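Local coordinates for glycinin A3B4 subunit (Glycine max, PDB 2D5F), which serves as an 11S seed storage globulin of soybean, probably a reserve of nitrogen for the germinating seedling, built with two cupin domains per chain and assembled into hexamers, at residues B[52-58]-B[132-138]; B[67-73]-B[140-146]; B[76-82]-B[112-117]. One frame throughout, in Å; residues are numbered along the deposited sequence. Where two conformers were deposited one is given.

Contact 1: B[52-58]-B[132-138]; sequences LNRNGLH and WTYNTGD. With CO3 (carbonate ion), chain E.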
loop_
_atom_site.group_PDB
_atom_site.type_symbol
_atom_site.label_atom_id
_atom_site.label_comp_id
_atom_site.label_asym_id
_atom_site.label_seq_id
_atom_site.Cartn_x
_atom_site.Cartn_y
_atom_site.Cartn_z
ATOM N N LEU B 52 7.238 -38.089 -10.708
ATOM C CA LEU B 52 8.376 -38.057 -11.608
ATOM C C LEU B 52 9.226 -39.250 -11.222
ATOM O O LEU B 52 9.734 -39.322 -10.105
ATOM C CB LEU B 52 9.197 -36.777 -11.422
ATOM C CG LEU B 52 8.668 -35.439 -11.946
ATOM C CD1 LEU B 52 7.260 -35.182 -11.439
ATOM C CD2 LEU B 52 9.618 -34.330 -11.504
ATOM N N ASN B 53 9.361 -40.198 -12.135
ATOM C CA ASN B 53 10.177 -41.367 -11.866
ATOM C C ASN B 53 11.646 -40.962 -11.952
ATOM O O ASN B 53 11.962 -39.809 -12.251
ATOM C CB ASN B 53 9.845 -42.466 -12.874
ATOM C CG ASN B 53 8.477 -43.081 -12.628
ATOM O OD1 ASN B 53 7.827 -43.572 -13.550
ATOM N ND2 ASN B 53 8.042 -43.069 -11.375
ATOM N N ARG B 54 12.535 -41.910 -11.671
ATOM C CA ARG B 54 13.973 -41.666 -11.714
ATOM C C ARG B 54 14.333 -40.993 -13.038
ATOM O O ARG B 54 13.911 -41.441 -14.109
ATOM C CB ARG B 54 14.725 -42.991 -11.562
ATOM C CG ARG B 54 16.207 -42.857 -11.266
ATOM C CD ARG B 54 16.740 -44.150 -10.668
ATOM N NE ARG B 54 18.170 -44.092 -10.378
ATOM C CZ ARG B 54 19.117 -44.001 -11.305
ATOM N NH1 ARG B 54 18.791 -43.955 -12.591
ATOM N NH2 ARG B 54 20.392 -43.963 -10.948
ATOM N N ASN B 55 15.103 -39.912 -12.956
ATOM C CA ASN B 55 15.512 -39.156 -14.137
ATOM C C ASN B 55 14.306 -38.560 -14.864
ATOM O O ASN B 55 14.400 -38.189 -16.035
ATOM C CB ASN B 55 16.294 -40.047 -15.112
ATOM C CG ASN B 55 17.700 -40.368 -14.629
ATOM O OD1 ASN B 55 18.491 -40.956 -15.364
ATOM N ND2 ASN B 55 18.016 -39.989 -13.395
ATOM N N GLY B 56 13.177 -38.468 -14.168
ATOM C CA GLY B 56 11.977 -37.926 -14.782
ATOM C C GLY B 56 11.992 -36.416 -14.948
ATOM O O GLY B 56 12.340 -35.687 -14.020
ATOM N N LEU B 57 11.612 -35.952 -16.136
ATOM C CA LEU B 57 11.576 -34.530 -16.441
ATOM C C LEU B 57 10.186 -34.104 -16.901
ATOM O O LEU B 57 9.678 -34.578 -17.917
ATOM C CB LEU B 57 12.598 -34.194 -17.532
ATOM C CG LEU B 57 12.536 -32.797 -18.165
ATOM C CD1 LEU B 57 12.950 -31.728 -17.161
ATOM C CD2 LEU B 57 13.461 -32.750 -19.373
ATOM N N HIS B 58 9.570 -33.210 -16.138
ATOM C CA HIS B 58 8.252 -32.706 -16.484
ATOM C C HIS B 58 8.487 -31.549 -17.450
ATOM O O HIS B 58 9.013 -30.508 -17.061
ATOM C CB HIS B 58 7.529 -32.225 -15.224
ATOM C CG HIS B 58 6.113 -31.808 -15.459
ATOM N ND1 HIS B 58 5.335 -31.235 -14.476
ATOM C CD2 HIS B 58 5.325 -31.896 -16.558
ATOM C CE1 HIS B 58 4.131 -30.989 -14.960
ATOM N NE2 HIS B 58 4.099 -31.382 -16.221
ATOM N N TRP B 132 9.418 -26.060 -15.238
ATOM C CA TRP B 132 9.754 -27.455 -15.512
ATOM C C TRP B 132 10.377 -28.020 -14.240
ATOM O O TRP B 132 10.945 -27.277 -13.437
ATOM C CB TRP B 132 10.754 -27.574 -16.669
ATOM C CG TRP B 132 12.035 -26.816 -16.467
ATOM C CD1 TRP B 132 12.304 -25.538 -16.872
ATOM C CD2 TRP B 132 13.195 -27.264 -15.758
ATOM N NE1 TRP B 132 13.557 -25.160 -16.453
ATOM C CE2 TRP B 132 14.126 -26.197 -15.764
ATOM C CE3 TRP B 132 13.540 -28.459 -15.111
ATOM C CZ2 TRP B 132 15.385 -26.291 -15.151
ATOM C CZ3 TRP B 132 14.797 -28.553 -14.499
ATOM C CH2 TRP B 132 15.699 -27.471 -14.522
ATOM N N THR B 133 10.251 -29.327 -14.043
ATOM C CA THR B 133 10.817 -29.969 -12.858
ATOM C C THR B 133 11.553 -31.245 -13.250
ATOM O O THR B 133 11.238 -31.867 -14.265
ATOM C CB THR B 133 9.730 -30.320 -11.833
ATOM O OG1 THR B 133 8.817 -31.255 -12.412
ATOM C CG2 THR B 133 8.966 -29.060 -11.406
ATOM N N TYR B 134 12.523 -31.635 -12.432
ATOM C CA TYR B 134 13.325 -32.816 -12.704
ATOM C C TYR B 134 13.663 -33.544 -11.410
ATOM O O TYR B 134 13.983 -32.918 -10.401
ATOM C CB TYR B 134 14.619 -32.399 -13.410
ATOM C CG TYR B 134 15.620 -33.514 -13.586
ATOM C CD1 TYR B 134 15.400 -34.531 -14.510
ATOM C CD2 TYR B 134 16.787 -33.556 -12.820
ATOM C CE1 TYR B 134 16.312 -35.565 -14.672
ATOM C CE2 TYR B 134 17.711 -34.591 -12.975
ATOM C CZ TYR B 134 17.463 -35.591 -13.902
ATOM O OH TYR B 134 18.352 -36.627 -14.060
ATOM N N ASN B 135 13.586 -34.870 -11.456
ATOM C CA ASN B 135 13.888 -35.712 -10.308
ATOM C C ASN B 135 15.402 -35.885 -10.250
ATOM O O ASN B 135 16.006 -36.416 -11.180
ATOM C CB ASN B 135 13.203 -37.069 -10.480
ATOM C CG ASN B 135 13.329 -37.949 -9.261
ATOM O OD1 ASN B 135 12.651 -38.975 -9.158
ATOM N ND2 ASN B 135 14.195 -37.562 -8.328
ATOM N N THR B 136 16.009 -35.418 -9.166
ATOM C CA THR B 136 17.456 -35.512 -8.991
ATOM C C THR B 136 17.862 -36.667 -8.077
ATOM O O THR B 136 19.048 -36.855 -7.803
ATOM C CB THR B 136 18.022 -34.231 -8.366
ATOM O OG1 THR B 136 17.503 -34.093 -7.039
ATOM C CG2 THR B 136 17.639 -33.009 -9.189
ATOM N N GLY B 137 16.885 -37.433 -7.601
ATOM C CA GLY B 137 17.187 -38.541 -6.711
ATOM C C GLY B 137 16.829 -39.899 -7.279
ATOM O O GLY B 137 16.445 -40.012 -8.444
ATOM N N ASP B 138 16.941 -40.934 -6.453
ATOM C CA ASP B 138 16.639 -42.284 -6.904
ATOM C C ASP B 138 15.166 -42.636 -6.817
ATOM O O ASP B 138 14.589 -43.140 -7.783
ATOM C CB ASP B 138 17.468 -43.304 -6.122
ATOM C CG ASP B 138 18.943 -43.223 -6.458
ATOM O OD1 ASP B 138 19.272 -43.176 -7.664
ATOM O OD2 ASP B 138 19.772 -43.214 -5.523
HETATM C C CO3 E . 5.464 -30.921 -11.074
HETATM O O1 CO3 E . 6.309 -31.171 -11.990
HETATM O O2 CO3 E . 4.464 -30.165 -11.336
HETATM O O3 CO3 E . 5.625 -31.428 -9.900
HETATM O O HOH W 1 16.712 -38.920 -10.978
#

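Contact 2: B[67-73]-B[140-146]; sequences QMIIVVQ and PVVAISL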
loop_
_atom_site.group_PDB
_atom_site.type_symbol
_atom_site.label_atom_id
_atom_site.label_comp_id
_atom_site.label_asym_id
_atom_site.label_seq_id
_atom_site.Cartn_x
_atom_site.Cartn_y
_atom_site.Cartn_z
ATOM N N GLN B 67 -0.513 -22.145 -8.742
ATOM C CA GLN B 67 -0.557 -23.511 -8.240
ATOM C C GLN B 67 0.284 -23.519 -6.976
ATOM O O GLN B 67 1.318 -22.849 -6.907
ATOM C CB GLN B 67 0.076 -24.506 -9.222
ATOM C CG GLN B 67 -0.638 -24.696 -10.543
ATOM C CD GLN B 67 0.085 -25.692 -11.441
ATOM O OE1 GLN B 67 0.276 -26.851 -11.072
ATOM N NE2 GLN B 67 0.494 -25.238 -12.621
ATOM N N MET B 68 -0.174 -24.248 -5.971
ATOM C CA MET B 68 0.591 -24.392 -4.742
ATOM C C MET B 68 0.830 -25.891 -4.667
ATOM O O MET B 68 -0.114 -26.670 -4.610
ATOM C CB MET B 68 -0.188 -23.918 -3.529
ATOM C CG MET B 68 0.578 -24.140 -2.239
ATOM S SD MET B 68 -0.176 -23.310 -0.852
ATOM C CE MET B 68 0.789 -21.821 -0.837
ATOM N N ILE B 69 2.095 -26.286 -4.690
ATOM C CA ILE B 69 2.455 -27.695 -4.683
ATOM C C ILE B 69 3.213 -28.122 -3.433
ATOM O O ILE B 69 4.078 -27.397 -2.939
ATOM C CB ILE B 69 3.346 -28.013 -5.892
ATOM C CG1 ILE B 69 2.717 -27.434 -7.161
ATOM C CG2 ILE B 69 3.534 -29.519 -6.034
ATOM C CD1 ILE B 69 3.653 -27.429 -8.351
ATOM N N ILE B 70 2.873 -29.292 -2.910
ATOM C CA ILE B 70 3.592 -29.818 -1.765
ATOM C C ILE B 70 4.255 -31.105 -2.239
ATOM O O ILE B 70 3.605 -31.971 -2.823
ATOM C CB ILE B 70 2.678 -30.113 -0.547
ATOM C CG1 ILE B 70 3.554 -30.599 0.616
ATOM C CG2 ILE B 70 1.610 -31.138 -0.899
ATOM C CD1 ILE B 70 2.841 -30.722 1.937
ATOM N N VAL B 71 5.561 -31.195 -2.031
ATOM C CA VAL B 71 6.321 -32.371 -2.424
ATOM C C VAL B 71 6.218 -33.343 -1.270
ATOM O O VAL B 71 6.720 -33.062 -0.186
ATOM C CB VAL B 71 7.808 -32.035 -2.649
ATOM C CG1 VAL B 71 8.557 -33.274 -3.096
ATOM C CG2 VAL B 71 7.944 -30.934 -3.678
ATOM N N VAL B 72 5.567 -34.479 -1.493
ATOM C CA VAL B 72 5.412 -35.458 -0.430
ATOM C C VAL B 72 6.427 -36.598 -0.487
ATOM O O VAL B 72 6.465 -37.428 0.414
ATOM C CB VAL B 72 3.979 -36.050 -0.409
ATOM C CG1 VAL B 72 2.953 -34.921 -0.262
ATOM C CG2 VAL B 72 3.717 -36.860 -1.669
ATOM N N GLN B 73 7.256 -36.636 -1.527
ATOM C CA GLN B 73 8.259 -37.694 -1.639
ATOM C C GLN B 73 9.355 -37.379 -2.649
ATOM O O GLN B 73 9.080 -36.897 -3.750
ATOM C CB GLN B 73 7.606 -39.025 -2.040
ATOM C CG GLN B 73 8.561 -40.221 -1.967
ATOM C CD GLN B 73 7.968 -41.504 -2.536
ATOM O OE1 GLN B 73 8.198 -41.853 -3.698
ATOM N NE2 GLN B 73 7.192 -42.203 -1.721
ATOM N N PRO B 140 11.099 -42.033 -6.720
ATOM C CA PRO B 140 10.287 -41.112 -7.514
ATOM C C PRO B 140 9.833 -39.892 -6.726
ATOM O O PRO B 140 9.675 -39.946 -5.509
ATOM C CB PRO B 140 9.119 -41.987 -7.961
ATOM C CG PRO B 140 8.963 -42.936 -6.814
ATOM C CD PRO B 140 10.392 -43.306 -6.498
ATOM N N VAL B 141 9.653 -38.780 -7.425
ATOM C CA VAL B 141 9.182 -37.570 -6.777
ATOM C C VAL B 141 7.669 -37.581 -6.876
ATOM O O VAL B 141 7.114 -37.783 -7.959
ATOM C CB VAL B 141 9.710 -36.296 -7.468
ATOM C CG1 VAL B 141 8.907 -35.081 -7.006
ATOM C CG2 VAL B 141 11.192 -36.107 -7.148
ATOM N N VAL B 142 7.007 -37.394 -5.741
ATOM C CA VAL B 142 5.555 -37.344 -5.709
ATOM C C VAL B 142 5.141 -35.975 -5.163
ATOM O O VAL B 142 5.543 -35.584 -4.065
ATOM C CB VAL B 142 4.970 -38.459 -4.819
ATOM C CG1 VAL B 142 3.458 -38.352 -4.788
ATOM C CG2 VAL B 142 5.399 -39.833 -5.353
ATOM N N ALA B 143 4.350 -35.244 -5.943
ATOM C CA ALA B 143 3.902 -33.920 -5.533
ATOM C C ALA B 143 2.402 -33.751 -5.732
ATOM O O ALA B 143 1.821 -34.299 -6.674
ATOM C CB ALA B 143 4.659 -32.856 -6.314
ATOM N N ILE B 144 1.775 -32.998 -4.833
ATOM C CA ILE B 144 0.341 -32.740 -4.919
ATOM C C ILE B 144 0.132 -31.253 -5.163
ATOM O O ILE B 144 0.505 -30.416 -4.341
ATOM C CB ILE B 144 -0.405 -33.164 -3.625
ATOM C CG1 ILE B 144 -0.597 -34.689 -3.595
ATOM C CG2 ILE B 144 -1.776 -32.505 -3.571
ATOM C CD1 ILE B 144 0.682 -35.476 -3.478
ATOM N N SER B 145 -0.482 -30.934 -6.295
ATOM C CA SER B 145 -0.703 -29.550 -6.662
ATOM C C SER B 145 -2.129 -29.043 -6.528
ATOM O O SER B 145 -3.071 -29.653 -7.024
ATOM C CB SER B 145 -0.230 -29.318 -8.099
ATOM O OG SER B 145 -0.506 -27.989 -8.498
ATOM N N LEU B 146 -2.275 -27.915 -5.841
ATOM C CA LEU B 146 -3.569 -27.277 -5.690
ATOM C C LEU B 146 -3.641 -26.297 -6.861
ATOM O O LEU B 146 -2.845 -25.352 -6.934
ATOM C CB LEU B 146 -3.644 -26.515 -4.357
ATOM C CG LEU B 146 -4.994 -25.907 -3.931
ATOM C CD1 LEU B 146 -5.398 -24.742 -4.852
ATOM C CD2 LEU B 146 -6.061 -26.994 -3.942
#

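Contact 3: B[76-82]-B[112-117]; sequences GAIGFAF and QKIRHF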
loop_
_atom_site.group_PDB
_atom_site.type_symbol
_atom_site.label_atom_id
_atom_site.label_comp_id
_atom_site.label_asym_id
_atom_site.label_seq_id
_atom_site.Cartn_x
_atom_site.Cartn_y
_atom_site.Cartn_z
ATOM N N GLY B 76 14.200 -32.951 -6.038
ATOM C CA GLY B 76 14.463 -32.554 -7.401
ATOM C C GLY B 76 14.746 -31.076 -7.532
ATOM O O GLY B 76 15.091 -30.391 -6.565
ATOM N N ALA B 77 14.590 -30.579 -8.747
ATOM C CA ALA B 77 14.842 -29.184 -9.028
ATOM C C ALA B 77 13.740 -28.650 -9.916
ATOM O O ALA B 77 13.202 -29.368 -10.753
ATOM C CB ALA B 77 16.186 -29.035 -9.723
ATOM N N ILE B 78 13.403 -27.384 -9.721
ATOM C CA ILE B 78 12.382 -26.741 -10.521
ATOM C C ILE B 78 12.987 -25.463 -11.083
ATOM O O ILE B 78 13.749 -24.774 -10.402
ATOM C CB ILE B 78 11.137 -26.391 -9.676
ATOM C CG1 ILE B 78 10.124 -25.624 -10.536
ATOM C CG2 ILE B 78 11.556 -25.579 -8.448
ATOM C CD1 ILE B 78 8.768 -25.409 -9.866
ATOM N N GLY B 79 12.662 -25.162 -12.332
ATOM C CA GLY B 79 13.170 -23.959 -12.950
ATOM C C GLY B 79 12.033 -23.199 -13.599
ATOM O O GLY B 79 11.153 -23.803 -14.208
ATOM N N PHE B 80 12.033 -21.878 -13.449
ATOM C CA PHE B 80 10.999 -21.054 -14.052
ATOM C C PHE B 80 11.599 -20.192 -15.147
ATOM O O PHE B 80 12.815 -20.016 -15.217
ATOM C CB PHE B 80 10.367 -20.112 -13.028
ATOM C CG PHE B 80 9.756 -20.802 -11.848
ATOM C CD1 PHE B 80 10.548 -21.215 -10.785
ATOM C CD2 PHE B 80 8.380 -20.987 -11.774
ATOM C CE1 PHE B 80 9.977 -21.794 -9.664
ATOM C CE2 PHE B 80 7.801 -21.566 -10.656
ATOM C CZ PHE B 80 8.599 -21.969 -9.598
ATOM N N ALA B 81 10.736 -19.650 -15.999
ATOM C CA ALA B 81 11.171 -18.760 -17.065
ATOM C C ALA B 81 10.474 -17.410 -16.850
ATOM O O ALA B 81 9.391 -17.179 -17.373
ATOM C CB ALA B 81 10.801 -19.336 -18.442
ATOM N N PHE B 82 11.094 -16.537 -16.058
ATOM C CA PHE B 82 10.531 -15.216 -15.802
ATOM C C PHE B 82 10.828 -14.348 -17.012
ATOM O O PHE B 82 11.982 -14.194 -17.413
ATOM C CB PHE B 82 11.129 -14.616 -14.527
ATOM C CG PHE B 82 10.533 -15.174 -13.267
ATOM C CD1 PHE B 82 10.892 -16.437 -12.807
ATOM C CD2 PHE B 82 9.570 -14.454 -12.563
ATOM C CE1 PHE B 82 10.298 -16.979 -11.660
ATOM C CE2 PHE B 82 8.971 -14.984 -11.415
ATOM C CZ PHE B 82 9.339 -16.252 -10.964
ATOM N N GLN B 112 18.236 -19.395 -16.269
ATOM C CA GLN B 112 17.856 -18.761 -15.015
ATOM C C GLN B 112 18.102 -19.676 -13.823
ATOM O O GLN B 112 18.400 -20.857 -13.982
ATOM C CB GLN B 112 16.391 -18.282 -15.067
ATOM C CG GLN B 112 16.212 -17.088 -15.997
ATOM C CD GLN B 112 14.784 -16.562 -16.091
ATOM O OE1 GLN B 112 14.481 -15.734 -16.954
ATOM N NE2 GLN B 112 13.908 -17.033 -15.213
ATOM N N LYS B 113 17.992 -19.107 -12.629
ATOM C CA LYS B 113 18.226 -19.831 -11.389
ATOM C C LYS B 113 17.538 -21.188 -11.281
ATOM O O LYS B 113 16.378 -21.349 -11.662
ATOM C CB LYS B 113 17.813 -18.959 -10.203
ATOM C CG LYS B 113 18.070 -19.600 -8.841
ATOM C CD LYS B 113 17.634 -18.686 -7.705
ATOM C CE LYS B 113 17.938 -19.312 -6.350
ATOM N NZ LYS B 113 17.731 -18.333 -5.247
ATOM N N ILE B 114 18.272 -22.165 -10.757
ATOM C CA ILE B 114 17.737 -23.502 -10.551
ATOM C C ILE B 114 17.437 -23.609 -9.067
ATOM O O ILE B 114 18.308 -23.357 -8.236
ATOM C CB ILE B 114 18.757 -24.606 -10.932
ATOM C CG1 ILE B 114 19.087 -24.515 -12.424
ATOM C CG2 ILE B 114 18.194 -25.984 -10.593
ATOM C CD1 ILE B 114 17.868 -24.583 -13.332
ATOM N N ARG B 115 16.203 -23.965 -8.734
ATOM C CA ARG B 115 15.816 -24.085 -7.341
ATOM C C ARG B 115 15.631 -25.549 -6.981
ATOM O O ARG B 115 14.994 -26.305 -7.713
ATOM C CB ARG B 115 14.518 -23.312 -7.080
ATOM C CG ARG B 115 14.577 -21.823 -7.449
ATOM C CD ARG B 115 13.524 -21.497 -8.503
ATOM N NE ARG B 115 13.563 -20.109 -8.971
ATOM C CZ ARG B 115 13.101 -19.063 -8.292
ATOM N NH1 ARG B 115 13.186 -17.848 -8.813
ATOM N NH2 ARG B 115 12.549 -19.229 -7.099
ATOM N N HIS B 116 16.199 -25.945 -5.849
ATOM C CA HIS B 116 16.104 -27.316 -5.381
ATOM C C HIS B 116 14.983 -27.463 -4.369
ATOM O O HIS B 116 14.693 -26.533 -3.619
ATOM C CB HIS B 116 17.429 -27.734 -4.740
ATOM C CG HIS B 116 18.568 -27.800 -5.707
ATOM N ND1 HIS B 116 18.867 -28.937 -6.426
ATOM C CD2 HIS B 116 19.454 -26.857 -6.106
ATOM C CE1 HIS B 116 19.888 -28.691 -7.227
ATOM N NE2 HIS B 116 20.262 -27.436 -7.053
ATOM N N PHE B 117 14.349 -28.631 -4.356
ATOM C CA PHE B 117 13.279 -28.895 -3.411
ATOM C C PHE B 117 13.405 -30.300 -2.849
ATOM O O PHE B 117 14.028 -31.176 -3.459
ATOM C CB PHE B 117 11.896 -28.718 -4.061
ATOM C CG PHE B 117 11.639 -29.631 -5.230
ATOM C CD1 PHE B 117 11.774 -29.164 -6.537
ATOM C CD2 PHE B 117 11.252 -30.953 -5.026
ATOM C CE1 PHE B 117 11.525 -30.001 -7.624
ATOM C CE2 PHE B 117 11.002 -31.798 -6.102
ATOM C CZ PHE B 117 11.140 -31.318 -7.407
#

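Contact 1: B[52-58]-B[132-138]
With the imidazole of His58 swung anti to the backbone N (chi1 -174°) and the hydroxyl of Thr133 set between backbone N and carbonyl carbon (chi1 62°), the two side chains run side by side on one face of the strand pair and reach the same atom, O1 of a carbonate ion. Thr133 OG1 donates to carbonate O1 over 2.5 Å; His58 ND1 adds a nearly straight bond to it, 2.7 Å long (163° at the hydrogen), with the carbonate carbon in the plane of the imidazole. A hydrogen bond between His58 NE2 and Tyr164 OH helps fix the ring's rotation, and Arg50 and Tyr131 complete the grip on the anion, which probably came from the crystallisation liquor. Leu52 crosses Thr133 at about a right angle, its CD2 3.3 Å from Thr133 OG1. The backbones belong to strands 56-62 and 131-135 of the N-terminal cupin barrel, joined antiparallel by His58 N to Thr133 O (2.8 Å) and Asn135 N to Gly56 O (3.0 Å). On the other face Leu57 sets CB at the edge of the Tyr134 ring and CD1 3.9 Å from Trp132 CE3. Tyr134 CE1 lies against the backbone of Asn55, and its hydroxyl bonds to Leu244 N; a leucine here would probably leave that amide without its partner and open a gap beside Asn55. A type II turn from Asn53 to Gly56 leads into the first strand, and a water bridges Asn55 N to the carbonyls of Asn135 and Gly137. Beyond it a salt bridge from Arg54 NE to the anti side of Asp138 OD1 (3.1 Å) is doubtful, since Arg54 has two conformers; the group planes are nearly parallel, the bond tilted from both.

Contact 2: B[67-73]-B[140-146]
The carboxamide of Gln67 receives the Ser145 hydroxyl in its carbonyl plane: Ser145 OG donates to a lone pair of Gln67 OE1 at 2.9 Å, and Arg50 NH1 is a second partner of that oxygen, so two groups fix the amide. The hydroxyl reaches it because OG stands anti to the backbone N of Ser145 (chi1 177°). Strands 67-73 and 141-147 are antiparallel neighbours in a sheet of the N-terminal cupin barrel, and paired backbone bonds at Met68 with Leu146 and at Ile70 with Ile144 set the register; the Leu146 N to Met68 O bond is almost straight (176°). On the face with Gln67 and Ser145, Ile69 touches two neighbours: CG1 lies 3.5 Å from Ser145 OG, and CG2 presses on Ala143 CB, also 3.5 Å away. The Ala143 side chain is about 4 Å, at its nearest, from the bound carbonate and helps line that pocket. The opposite face carries Met68, Ile70, Ile144, Leu146 and Val142, with Gln73 at one end. Ile70 and Ile144 lie side by side there, pointing the same way, with Ile70 CG2 3.9 Å from Ile144 CB; Met68, Ile70 and Leu146 pack on Phe444 of strand 438-445, in the second cupin domain. Toward Gln73 the register slips by one in a classic beta bulge: Val142 O takes a 2.8 Å bond from Val72 N and a weak one from Gln73 N. The extra residue brings Val72 obliquely across Val142, tighter than ordinary van der Waals contact, with Val72 CG2 3.5 Å from Val142 CG1.

Contact 3: B[76-82]-B[112-117]
Gly76 and Phe117 exchange two backbone hydrogen bonds, as do Ile78 and Arg115, pairing strands 75-80 and 107-118 antiparallel with their short segments at 144°. The pair belongs to the curled sheet of the N-terminal cupin barrel. Phe117 folds back over its own strand partner, its CG placed between backbone N and carbonyl carbon (chi1 60°). The ring therefore lies flat on Gly76, in a CH-pi contact that puts Gly76 CA 3.9 Å from the Phe117 ring centroid. Phe117 CE1 comes within 3.3 Å of Ala77 N, and a beta carbon at Gly76 would clash with the Phe117 ring, consistent with a glycine here. The flank of this ring is met by Ile78, whose CG2 is 4.1 Å from Phe117 CD1. On the other face of the pair Ala77 CB packs on Ile114 CG2 at 3.8 Å. Gln112, extended beyond CG, reaches toward the backbone of Phe80 and Phe82, beside the second subunit, whose Ala461 packs on it. Lys113 points to the third subunit and makes a salt bridge with Asp342 there. Arg115, bent at its second side-chain torsion, runs past the Phe80 ring, with NH1 near Phe82 CE1, and its NH2 is hydrogen-bonded to Met329 O. Phe80 crosses it at about a right angle, ring and guanidinium planes 78° apart. The ring comes edge first: Arg115 CD lies in the Phe80 plane, and Phe80 CD1 sits over one face of the guanidinium, 3.7 Å from Arg115 NE.

All three contacts lie in the N-terminal cupin domain, their centres 12 to 15 Å apart. Contacts 1 and 3 share one curled sheet, in which strands 131-135 and 75-80 are neighbours, joined by Tyr134 N to Ala77 O and Gly79 N to Trp132 O; both reach the second subunit. Contact 2 lies in the other sheet, meeting contact 1 through Leu52 and Val141 and contact 3 where Val71 and Val141 pack on Phe117. Along the chain the segments of contacts 1 and 2 alternate, while both of contact 3 fall between theirs. The two sheets thus close round an interior holding the carbonate, to which contacts 1 and 2 contribute residues.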